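Local coordinates for adhesin (Streptococcus sanguinis SK1 = NCTC 7863, PDB 6VT2), which binds sialylated glycans through two tandem Siglec-like modules and so probably anchors the bacterium to sialoglycan-bearing host surfaces, at residues A[16-22]-A[82-88]; A[127-133]-A[184-190]; A[155-160]-A[171-175]. Residue numbers count along the deposited sequence, not the author numbering.

In the fold
From the N terminus, the chain first builds a Siglec-like module, where contact 1 closes a loop of 59 residues by bringing the 16-22 turn against the end of strand 76-83. After strand 119-125 the chain leaves this module and enters the Rib-like domain. Contact 2 closes a loop of 50 residues by returning 184-190 to 127-133, around a calcium ion. Contact 3 lies wholly within this second loop and packs helix 149-162 on edge strand 171-174. Contacts 1 and 2 follow one another in sequence but touch in space, chiefly through Arg18, which forms a salt bridge to Asp186 and a hydrogen bond to Gln127, and through Glu20; contact 3 stands apart from contact 1.

Contact 1 of 3, residues A[16-22]-A[82-88]; sequences AYRGEEF and GIVPINH
Val84, Arg18 and Gly82 have the largest areas buried in this junction between 16-22, which passes from strand 13-17 through a type II turn (Tyr17 to Glu20) into strand 21-29, and the end of strand 76-83. The strands run antiparallel: Phe22 and Gly82 form a hydrogen-bonded pair (Phe22 N to Gly82 O 2.9 Å, Gly82 N to Phe22 O 3.2 Å), and Glu21 and Ile83 the next, non-hydrogen-bonded pair, CA atoms 4.2 Å apart. Gly82 leaves room for the Phe22 ring (chi1 p), which folds over its backbone. Val84 N donates to Glu20 O at 3.1 Å, and Gly19 N makes a weak bond to Val84 O at 3.0 Å. Val84 (chi1 t) points inward, its CG2 3.7 Å from Ala16 CB and 3.8 Å from Phe22 CD1. Gly19, at phi 92°, occupies the third position of the turn, and its CA lies 3.5 Å from Ile86 CD1. Arg18, extended at chi1 and chi2, runs along the type I turn from Pro85 to His88; its CD lies 3.0 Å from His88 O, and its NH1 bonds weakly to that oxygen at 3.3 Å. His88 bonds Tyr96 of the glycan pocket. A small apolar cluster of Val84, Ala16 and Phe22 in the V-set-like Siglec module thus lies beside a polar patch around Arg18, whose guanidinium also forms a salt bridge to Asp186 of the Rib-like domain.

Contact 2 of 3, residues A[127-133]-A[184-190]; sequences QTEKYTP and YPDGSTD. With CA (calcium ion), chain I.
A calcium site joins the Siglec-like module to the Rib-like domain here, with ligands drawn from both segments. Residues 127-130 have helical backbone angles, after which Tyr131 to Pro133 extend; facing them, a type I turn from Tyr184 to Gly187 leads into strand 189-192. The nearest CA atoms, of Thr128 and Ser188, are 5.6 Å apart. The metal is bound by Thr128 O (2.3 Å) and Thr128 OG1 (2.6 Å), Tyr131 O (2.4 Å), both carboxylate oxygens of Asp190 (OD1 and OD2, each 2.5 Å) and three waters, eight ligands in all. Thr128 takes chi1 t, which lets its hydroxyl and carbonyl chelate the same ion.

Hydrogen bonds extend the junction. Gln127 N donates to Asp186 OD2 at 2.8 Å, Thr128 N to Ser188 OG at 3.0 Å, and Thr128 OG1 to Thr189 O at 2.8 Å. Asp186 (chi1 p) forms an Asx turn, its OD1 accepting from Ser188 N at 3.0 Å and from Ser188 OG at 2.7 Å. Asp186 also salt-bridges Arg18, and Gln127 NE2 bonds Arg18 O, so Arg18 of the first module reaches both segments.

Side-chain packing gathers on Tyr184 (chi1 m). Its ring lies obliquely to that of Tyr131, centroids 5.4 Å apart and planes at 36°; Tyr131 CB is 3.8 Å from Tyr184 CZ, and Pro133 CG 3.5 Å from Tyr184 OH. The same hydroxyl probably helps to orient the chelating carboxylate: Tyr184 OH donates to Asp190 OD2 at 2.5 Å.

Contact 3 of 3, residues A[155-160]-A[171-175]; sequences VIAAVK and TYSVS
Strand 171-174 packs against helix segment 155-160 at 138° between N-to-C directions, their axes 9.1 Å apart at closest approach. Beyond Thr171, which points away from the helix, Tyr172 turns toward it with chi1 m; its CA is 6.5 Å from that of Ile156, the nearest pair. The tyrosine meets Ile156 and, one turn further on, Val159 and Lys160: its CB lies 3.9 Å from Ile156 CG2, and its CE2 3.8 Å from Val159 CG1, while Lys160 CG sits over the ring face, 4.0 Å from the centroid, in a CH-pi contact. Ser173 points away again, as strand alternation requires. Val174 (chi1 t) faces the helix once more, its CG2 3.4 Å from Ile156 CG1 and 4.1 Å from Val155 CG1. No hydrogen bond crosses between the two segments; they meet through apolar side chains and the CH-pi contact, with Ile182 of the adjoining strand also touching Val159 and Tyr172. A helix laid on one face of a three-stranded antiparallel sheet in this way probably contributes to the hydrophobic core of the Rib-like domain.

Contact 1 of 3, residues A[16-22]-A[82-88]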
loop_
_atom_site.group_PDB
_atom_site.type_symbol
_atom_site.label_atom_id
_atom_site.label_comp_id
_atom_site.label_asym_id
_atom_site.label_seq_id
_atom_site.Cartn_x
_atom_site.Cartn_y
_atom_site.Cartn_z
ATOM N N ALA A 16 -11.950 20.505 29.338
ATOM C CA ALA A 16 -12.216 19.020 29.618
ATOM C C ALA A 16 -13.266 18.699 28.555
ATOM O O ALA A 16 -14.183 19.426 28.431
ATOM C CB ALA A 16 -12.772 18.791 30.988
ATOM N N TYR A 17 -13.129 17.619 27.865
ATOM C CA TYR A 17 -14.070 17.301 26.798
ATOM C C TYR A 17 -15.205 16.459 27.358
ATOM O O TYR A 17 -14.961 15.598 28.108
ATOM C CB TYR A 17 -13.338 16.610 25.662
ATOM C CG TYR A 17 -12.401 17.581 25.031
ATOM C CD1 TYR A 17 -12.899 18.584 24.238
ATOM C CD2 TYR A 17 -11.064 17.573 25.334
ATOM C CE1 TYR A 17 -12.084 19.544 23.693
ATOM C CE2 TYR A 17 -10.241 18.537 24.809
ATOM C CZ TYR A 17 -10.747 19.499 23.979
ATOM O OH TYR A 17 -9.883 20.418 23.521
ATOM N N ARG A 18 -16.408 16.759 26.951
ATOM C CA ARG A 18 -17.610 16.050 27.351
ATOM C C ARG A 18 -17.418 14.555 27.090
ATOM O O ARG A 18 -17.054 14.218 26.024
ATOM C CB ARG A 18 -18.754 16.599 26.515
ATOM C CG ARG A 18 -20.036 15.852 26.751
ATOM C CD ARG A 18 -21.199 16.604 26.173
ATOM N NE ARG A 18 -21.013 16.865 24.771
ATOM C CZ ARG A 18 -21.885 17.465 23.996
ATOM N NH1 ARG A 18 -22.987 17.912 24.515
ATOM N NH2 ARG A 18 -21.650 17.623 22.717
ATOM N N GLY A 19 -17.670 13.706 28.085
ATOM C CA GLY A 19 -17.557 12.257 27.951
ATOM C C GLY A 19 -16.208 11.715 28.328
ATOM O O GLY A 19 -16.138 10.541 28.560
ATOM N N GLU A 20 -15.199 12.568 28.402
ATOM C CA GLU A 20 -13.807 12.092 28.561
ATOM C C GLU A 20 -13.241 12.299 29.953
ATOM O O GLU A 20 -13.753 13.069 30.679
ATOM C CB GLU A 20 -12.944 12.789 27.530
ATOM C CG GLU A 20 -13.568 12.712 26.151
ATOM C CD GLU A 20 -12.617 12.879 25.000
ATOM O OE1 GLU A 20 -11.529 13.322 25.230
ATOM O OE2 GLU A 20 -13.017 12.600 23.890
ATOM N N GLU A 21 -12.164 11.586 30.219
ATOM C CA GLU A 21 -11.439 11.771 31.479
ATOM C C GLU A 21 -10.644 13.054 31.350
ATOM O O GLU A 21 -10.232 13.365 30.240
ATOM C CB GLU A 21 -10.419 10.662 31.709
ATOM C CG GLU A 21 -10.964 9.258 31.835
ATOM C CD GLU A 21 -9.898 8.177 31.747
ATOM O OE1 GLU A 21 -8.743 8.493 31.396
ATOM O OE2 GLU A 21 -10.221 7.020 32.051
ATOM N N PHE A 22 -10.476 13.774 32.449
ATOM C CA PHE A 22 -9.581 14.944 32.488
ATOM C C PHE A 22 -8.697 14.762 33.719
ATOM O O PHE A 22 -9.064 14.065 34.583
ATOM C CB PHE A 22 -10.298 16.290 32.587
ATOM C CG PHE A 22 -11.121 16.457 33.838
ATOM C CD1 PHE A 22 -12.417 15.982 33.877
ATOM C CD2 PHE A 22 -10.612 17.084 34.964
ATOM C CE1 PHE A 22 -13.183 16.115 35.017
ATOM C CE2 PHE A 22 -11.386 17.217 36.104
ATOM C CZ PHE A 22 -12.669 16.732 36.126
ATOM N N GLY A 82 -11.362 13.613 36.794
ATOM C CA GLY A 82 -12.707 13.091 36.752
ATOM C C GLY A 82 -13.072 12.719 35.340
ATOM O O GLY A 82 -12.263 12.714 34.496
ATOM N N ILE A 83 -14.312 12.332 35.186
ATOM C CA ILE A 83 -14.911 12.016 33.886
ATOM C C ILE A 83 -16.085 12.972 33.707
ATOM O O ILE A 83 -17.010 12.971 34.533
ATOM C CB ILE A 83 -15.363 10.552 33.833
ATOM C CG1 ILE A 83 -14.151 9.657 33.990
ATOM C CG2 ILE A 83 -16.120 10.337 32.543
ATOM C CD1 ILE A 83 -14.579 8.220 34.275
ATOM N N VAL A 84 -16.044 13.785 32.650
ATOM C CA VAL A 84 -17.193 14.660 32.368
ATOM C C VAL A 84 -18.332 13.804 31.874
ATOM O O VAL A 84 -18.121 13.048 30.938
ATOM C CB VAL A 84 -16.854 15.709 31.324
ATOM C CG1 VAL A 84 -18.035 16.631 31.056
ATOM C CG2 VAL A 84 -15.578 16.490 31.819
ATOM N N PRO A 85 -19.545 13.968 32.389
ATOM C CA PRO A 85 -20.670 13.159 31.940
ATOM C C PRO A 85 -20.880 13.357 30.449
ATOM O O PRO A 85 -20.752 14.461 29.909
ATOM C CB PRO A 85 -21.844 13.691 32.761
ATOM C CG PRO A 85 -21.153 14.260 34.047
ATOM C CD PRO A 85 -19.872 14.805 33.568
ATOM N N ILE A 86 -21.321 12.272 29.822
ATOM C CA ILE A 86 -21.478 12.252 28.401
ATOM C C ILE A 86 -22.571 13.207 27.956
ATOM O O ILE A 86 -22.546 13.631 26.800
ATOM C CB ILE A 86 -21.780 10.829 27.923
ATOM C CG1 ILE A 86 -21.534 10.717 26.400
ATOM C CG2 ILE A 86 -23.193 10.438 28.301
ATOM C CD1 ILE A 86 -20.143 10.918 25.986
ATOM N N ASN A 87 -23.524 13.556 28.821
ATOM C CA ASN A 87 -24.601 14.471 28.436
ATOM C C ASN A 87 -24.480 15.856 29.073
ATOM O O ASN A 87 -25.465 16.612 29.117
ATOM C CB ASN A 87 -25.956 13.882 28.801
ATOM C CG ASN A 87 -26.122 13.690 30.280
ATOM O OD1 ASN A 87 -25.155 13.432 30.983
ATOM N ND2 ASN A 87 -27.346 13.784 30.752
ATOM N N HIS A 88 -23.306 16.187 29.600
ATOM C CA HIS A 88 -23.087 17.532 30.094
ATOM C C HIS A 88 -23.348 18.526 28.968
ATOM O O HIS A 88 -23.039 18.279 27.803
ATOM C CB HIS A 88 -21.647 17.650 30.592
ATOM C CG HIS A 88 -21.443 18.749 31.566
ATOM N ND1 HIS A 88 -21.359 20.056 31.157
ATOM C CD2 HIS A 88 -21.350 18.771 32.920
ATOM C CE1 HIS A 88 -21.239 20.844 32.219
ATOM N NE2 HIS A 88 -21.220 20.090 33.303
HETATM O O HOH W 1 -24.974 17.527 26.202
#

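Contact 2 of 3, residues A[127-133]-A[184-190]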
loop_
_atom_site.group_PDB
_atom_site.type_symbol
_atom_site.label_atom_id
_atom_site.label_comp_id
_atom_site.label_asym_id
_atom_site.label_seq_id
_atom_site.Cartn_x
_atom_site.Cartn_y
_atom_site.Cartn_z
ATOM N N GLN A 127 -16.603 16.972 22.093
ATOM C CA GLN A 127 -15.486 16.205 21.551
ATOM C C GLN A 127 -15.038 16.685 20.176
ATOM O O GLN A 127 -13.845 16.624 19.851
ATOM C CB GLN A 127 -15.840 14.727 21.484
ATOM C CG GLN A 127 -15.893 14.159 22.900
ATOM C CD GLN A 127 -15.958 12.675 22.983
ATOM O OE1 GLN A 127 -15.636 12.005 22.033
ATOM N NE2 GLN A 127 -16.387 12.146 24.134
ATOM N N THR A 128 -15.946 17.215 19.391
ATOM C CA THR A 128 -15.559 17.659 18.067
ATOM C C THR A 128 -14.538 18.772 18.096
ATOM O O THR A 128 -13.809 18.944 17.109
ATOM C CB THR A 128 -16.752 18.085 17.234
ATOM O OG1 THR A 128 -16.282 18.217 15.863
ATOM C CG2 THR A 128 -17.366 19.347 17.711
ATOM N N GLU A 129 -14.399 19.489 19.211
ATOM C CA GLU A 129 -13.350 20.499 19.255
ATOM C C GLU A 129 -11.977 19.891 19.456
ATOM O O GLU A 129 -10.960 20.536 19.175
ATOM C CB GLU A 129 -13.668 21.511 20.351
ATOM C CG GLU A 129 -14.792 22.405 19.929
ATOM C CD GLU A 129 -15.061 23.500 20.919
ATOM O OE1 GLU A 129 -14.430 23.511 21.997
ATOM O OE2 GLU A 129 -15.904 24.340 20.618
ATOM N N LYS A 130 -11.914 18.684 19.974
ATOM C CA LYS A 130 -10.651 17.986 20.126
ATOM C C LYS A 130 -10.195 17.331 18.829
ATOM O O LYS A 130 -9.006 17.275 18.559
ATOM C CB LYS A 130 -10.807 16.972 21.268
ATOM C CG LYS A 130 -9.672 16.094 21.460
ATOM C CD LYS A 130 -9.911 15.223 22.688
ATOM C CE LYS A 130 -8.636 14.403 22.984
ATOM N NZ LYS A 130 -8.947 13.222 23.838
ATOM N N TYR A 131 -11.109 16.857 17.998
ATOM C CA TYR A 131 -10.783 16.017 16.855
ATOM C C TYR A 131 -11.008 16.778 15.554
ATOM O O TYR A 131 -12.034 17.449 15.364
ATOM C CB TYR A 131 -11.621 14.738 16.917
ATOM C CG TYR A 131 -11.433 13.972 18.180
ATOM C CD1 TYR A 131 -10.218 13.327 18.450
ATOM C CD2 TYR A 131 -12.432 13.907 19.130
ATOM C CE1 TYR A 131 -10.019 12.630 19.639
ATOM C CE2 TYR A 131 -12.242 13.215 20.330
ATOM C CZ TYR A 131 -11.033 12.545 20.548
ATOM O OH TYR A 131 -10.837 11.878 21.737
ATOM N N THR A 132 -10.007 16.730 14.688
ATOM C CA THR A 132 -10.081 17.346 13.366
ATOM C C THR A 132 -9.817 16.234 12.354
ATOM O O THR A 132 -8.661 15.795 12.187
ATOM C CB THR A 132 -9.085 18.482 13.217
ATOM O OG1 THR A 132 -9.337 19.471 14.230
ATOM C CG2 THR A 132 -9.240 19.145 11.838
ATOM N N PRO A 133 -10.835 15.741 11.659
ATOM C CA PRO A 133 -10.624 14.586 10.774
ATOM C C PRO A 133 -9.839 14.967 9.537
ATOM O O PRO A 133 -9.951 16.081 9.017
ATOM C CB PRO A 133 -12.037 14.139 10.386
ATOM C CG PRO A 133 -12.992 14.936 11.246
ATOM C CD PRO A 133 -12.228 16.209 11.647
ATOM N N TYR A 184 -19.049 11.820 17.034
ATOM C CA TYR A 184 -18.214 11.446 18.162
ATOM C C TYR A 184 -19.133 10.895 19.205
ATOM O O TYR A 184 -20.286 11.033 19.288
ATOM C CB TYR A 184 -17.442 12.661 18.632
ATOM C CG TYR A 184 -16.530 13.059 17.544
ATOM C CD1 TYR A 184 -15.613 12.188 17.015
ATOM C CD2 TYR A 184 -16.701 14.284 16.986
ATOM C CE1 TYR A 184 -14.845 12.554 15.943
ATOM C CE2 TYR A 184 -15.894 14.686 15.962
ATOM C CZ TYR A 184 -14.975 13.823 15.429
ATOM O OH TYR A 184 -14.200 14.212 14.400
ATOM N N PRO A 185 -18.577 10.095 20.319
ATOM C CA PRO A 185 -19.379 9.473 21.393
ATOM C C PRO A 185 -20.268 10.422 22.162
ATOM O O PRO A 185 -21.283 10.020 22.725
ATOM C CB PRO A 185 -18.304 8.862 22.311
ATOM C CG PRO A 185 -17.098 8.729 21.506
ATOM C CD PRO A 185 -17.167 9.739 20.386
ATOM N N ASP A 186 -19.949 11.694 22.204
ATOM C CA ASP A 186 -20.815 12.656 22.861
ATOM C C ASP A 186 -21.887 13.244 21.973
ATOM O O ASP A 186 -22.626 14.115 22.412
ATOM C CB ASP A 186 -19.939 13.761 23.490
ATOM C CG ASP A 186 -19.382 14.703 22.498
ATOM O OD1 ASP A 186 -19.298 14.335 21.299
ATOM O OD2 ASP A 186 -19.034 15.836 22.875
ATOM N N GLY A 187 -22.020 12.748 20.757
ATOM C CA GLY A 187 -23.051 13.260 19.851
ATOM C C GLY A 187 -22.636 14.482 19.071
ATOM O O GLY A 187 -23.348 14.865 18.215
ATOM N N SER A 188 -21.446 15.012 19.304
ATOM C CA SER A 188 -20.945 16.130 18.492
ATOM C C SER A 188 -20.439 15.520 17.177
ATOM O O SER A 188 -20.178 14.370 17.100
ATOM C CB SER A 188 -19.933 16.959 19.209
ATOM O OG SER A 188 -18.760 16.271 19.423
ATOM N N THR A 189 -20.343 16.344 16.155
ATOM C CA THR A 189 -20.027 15.802 14.831
ATOM C C THR A 189 -18.955 16.604 14.103
ATOM O O THR A 189 -18.642 17.701 14.459
ATOM C CB THR A 189 -21.283 15.790 13.944
ATOM O OG1 THR A 189 -21.705 17.130 13.734
ATOM C CG2 THR A 189 -22.447 15.014 14.510
ATOM N N ASP A 190 -18.394 15.969 13.103
ATOM C CA ASP A 190 -17.616 16.633 12.070
ATOM C C ASP A 190 -18.256 16.220 10.755
ATOM O O ASP A 190 -18.852 15.143 10.659
ATOM C CB ASP A 190 -16.182 16.253 12.142
ATOM C CG ASP A 190 -15.394 17.145 13.042
ATOM O OD1 ASP A 190 -15.560 18.373 12.946
ATOM O OD2 ASP A 190 -14.573 16.628 13.801
HETATM CA CA CA I . -13.932 18.817 14.852
HETATM O O HOH W 2 -12.248 20.346 15.439
HETATM O O HOH W 3 -14.901 20.949 14.831
HETATM O O HOH W 4 -12.818 19.616 12.817
#

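Contact 3 of 3, residues A[155-160]-A[171-175]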
loop_
_atom_site.group_PDB
_atom_site.type_symbol
_atom_site.label_atom_id
_atom_site.label_comp_id
_atom_site.label_asym_id
_atom_site.label_seq_id
_atom_site.Cartn_x
_atom_site.Cartn_y
_atom_site.Cartn_z
ATOM N N VAL A 155 -16.404 4.814 1.053
ATOM C CA VAL A 155 -16.048 6.120 1.602
ATOM C C VAL A 155 -15.768 6.005 3.092
ATOM O O VAL A 155 -14.750 6.517 3.565
ATOM C CB VAL A 155 -17.149 7.138 1.306
ATOM C CG1 VAL A 155 -16.930 8.416 2.122
ATOM C CG2 VAL A 155 -17.202 7.433 -0.217
ATOM N N ILE A 156 -16.625 5.288 3.825
ATOM C CA ILE A 156 -16.416 5.112 5.261
ATOM C C ILE A 156 -15.075 4.460 5.511
ATOM O O ILE A 156 -14.323 4.848 6.418
ATOM C CB ILE A 156 -17.553 4.294 5.891
ATOM C CG1 ILE A 156 -18.857 5.066 5.816
ATOM C CG2 ILE A 156 -17.203 3.939 7.350
ATOM C CD1 ILE A 156 -20.035 4.317 6.342
ATOM N N ALA A 157 -14.761 3.435 4.730
ATOM C CA ALA A 157 -13.494 2.749 4.921
ATOM C C ALA A 157 -12.329 3.680 4.656
ATOM O O ALA A 157 -11.299 3.628 5.344
ATOM C CB ALA A 157 -13.435 1.540 3.999
ATOM N N ALA A 158 -12.455 4.524 3.631
ATOM C CA ALA A 158 -11.370 5.441 3.313
ATOM C C ALA A 158 -11.252 6.550 4.374
ATOM O O ALA A 158 -10.157 7.047 4.654
ATOM C CB ALA A 158 -11.585 6.071 1.948
ATOM N N VAL A 159 -12.347 6.949 5.000
ATOM C CA VAL A 159 -12.320 7.966 6.086
ATOM C C VAL A 159 -11.698 7.346 7.330
ATOM O O VAL A 159 -10.813 7.945 7.834
ATOM C CB VAL A 159 -13.705 8.570 6.345
ATOM C CG1 VAL A 159 -13.666 9.475 7.553
ATOM C CG2 VAL A 159 -14.197 9.370 5.142
ATOM N N LYS A 160 -12.072 6.130 7.674
ATOM C CA LYS A 160 -11.539 5.437 8.867
ATOM C C LYS A 160 -10.043 5.208 8.631
ATOM O O LYS A 160 -9.259 5.418 9.520
ATOM C CB LYS A 160 -12.285 4.133 9.130
ATOM C CG LYS A 160 -13.642 4.238 9.790
ATOM C CD LYS A 160 -13.962 3.070 10.670
ATOM C CE LYS A 160 -15.106 2.224 10.191
ATOM N NZ LYS A 160 -16.169 2.073 11.227
ATOM N N THR A 171 -18.944 7.125 15.016
ATOM C CA THR A 171 -19.790 6.490 13.992
ATOM C C THR A 171 -19.678 7.331 12.736
ATOM O O THR A 171 -19.190 8.357 12.814
ATOM C CB THR A 171 -21.209 6.249 14.498
ATOM O OG1 THR A 171 -21.836 7.479 14.814
ATOM C CG2 THR A 171 -21.228 5.369 15.727
ATOM N N TYR A 172 -19.966 6.750 11.597
ATOM C CA TYR A 172 -19.829 7.404 10.295
ATOM C C TYR A 172 -21.116 7.222 9.506
ATOM O O TYR A 172 -21.593 6.130 9.517
ATOM C CB TYR A 172 -18.691 6.749 9.548
ATOM C CG TYR A 172 -17.386 6.897 10.260
ATOM C CD1 TYR A 172 -16.985 6.008 11.234
ATOM C CD2 TYR A 172 -16.573 7.971 10.017
ATOM C CE1 TYR A 172 -15.776 6.133 11.879
ATOM C CE2 TYR A 172 -15.397 8.151 10.711
ATOM C CZ TYR A 172 -14.975 7.220 11.631
ATOM O OH TYR A 172 -13.797 7.403 12.280
ATOM N N SER A 173 -21.622 8.274 8.893
ATOM C CA SER A 173 -22.797 8.221 8.021
ATOM C C SER A 173 -22.386 8.859 6.693
ATOM O O SER A 173 -21.745 9.823 6.733
ATOM C CB SER A 173 -23.918 8.918 8.644
ATOM O OG SER A 173 -25.076 8.880 7.859
ATOM N N VAL A 174 -22.756 8.276 5.565
ATOM C CA VAL A 174 -22.477 8.856 4.258
ATOM C C VAL A 174 -23.808 9.140 3.591
ATOM O O VAL A 174 -24.672 8.262 3.516
ATOM C CB VAL A 174 -21.636 7.914 3.384
ATOM C CG1 VAL A 174 -21.335 8.576 2.025
ATOM C CG2 VAL A 174 -20.406 7.512 4.091
ATOM N N SER A 175 -23.965 10.346 3.097
ATOM C CA SER A 175 -25.216 10.718 2.465
ATOM C C SER A 175 -25.236 10.242 1.019
ATOM O O SER A 175 -24.261 9.669 0.508
ATOM C CB SER A 175 -25.411 12.224 2.484
ATOM O OG SER A 175 -24.549 12.853 1.546
#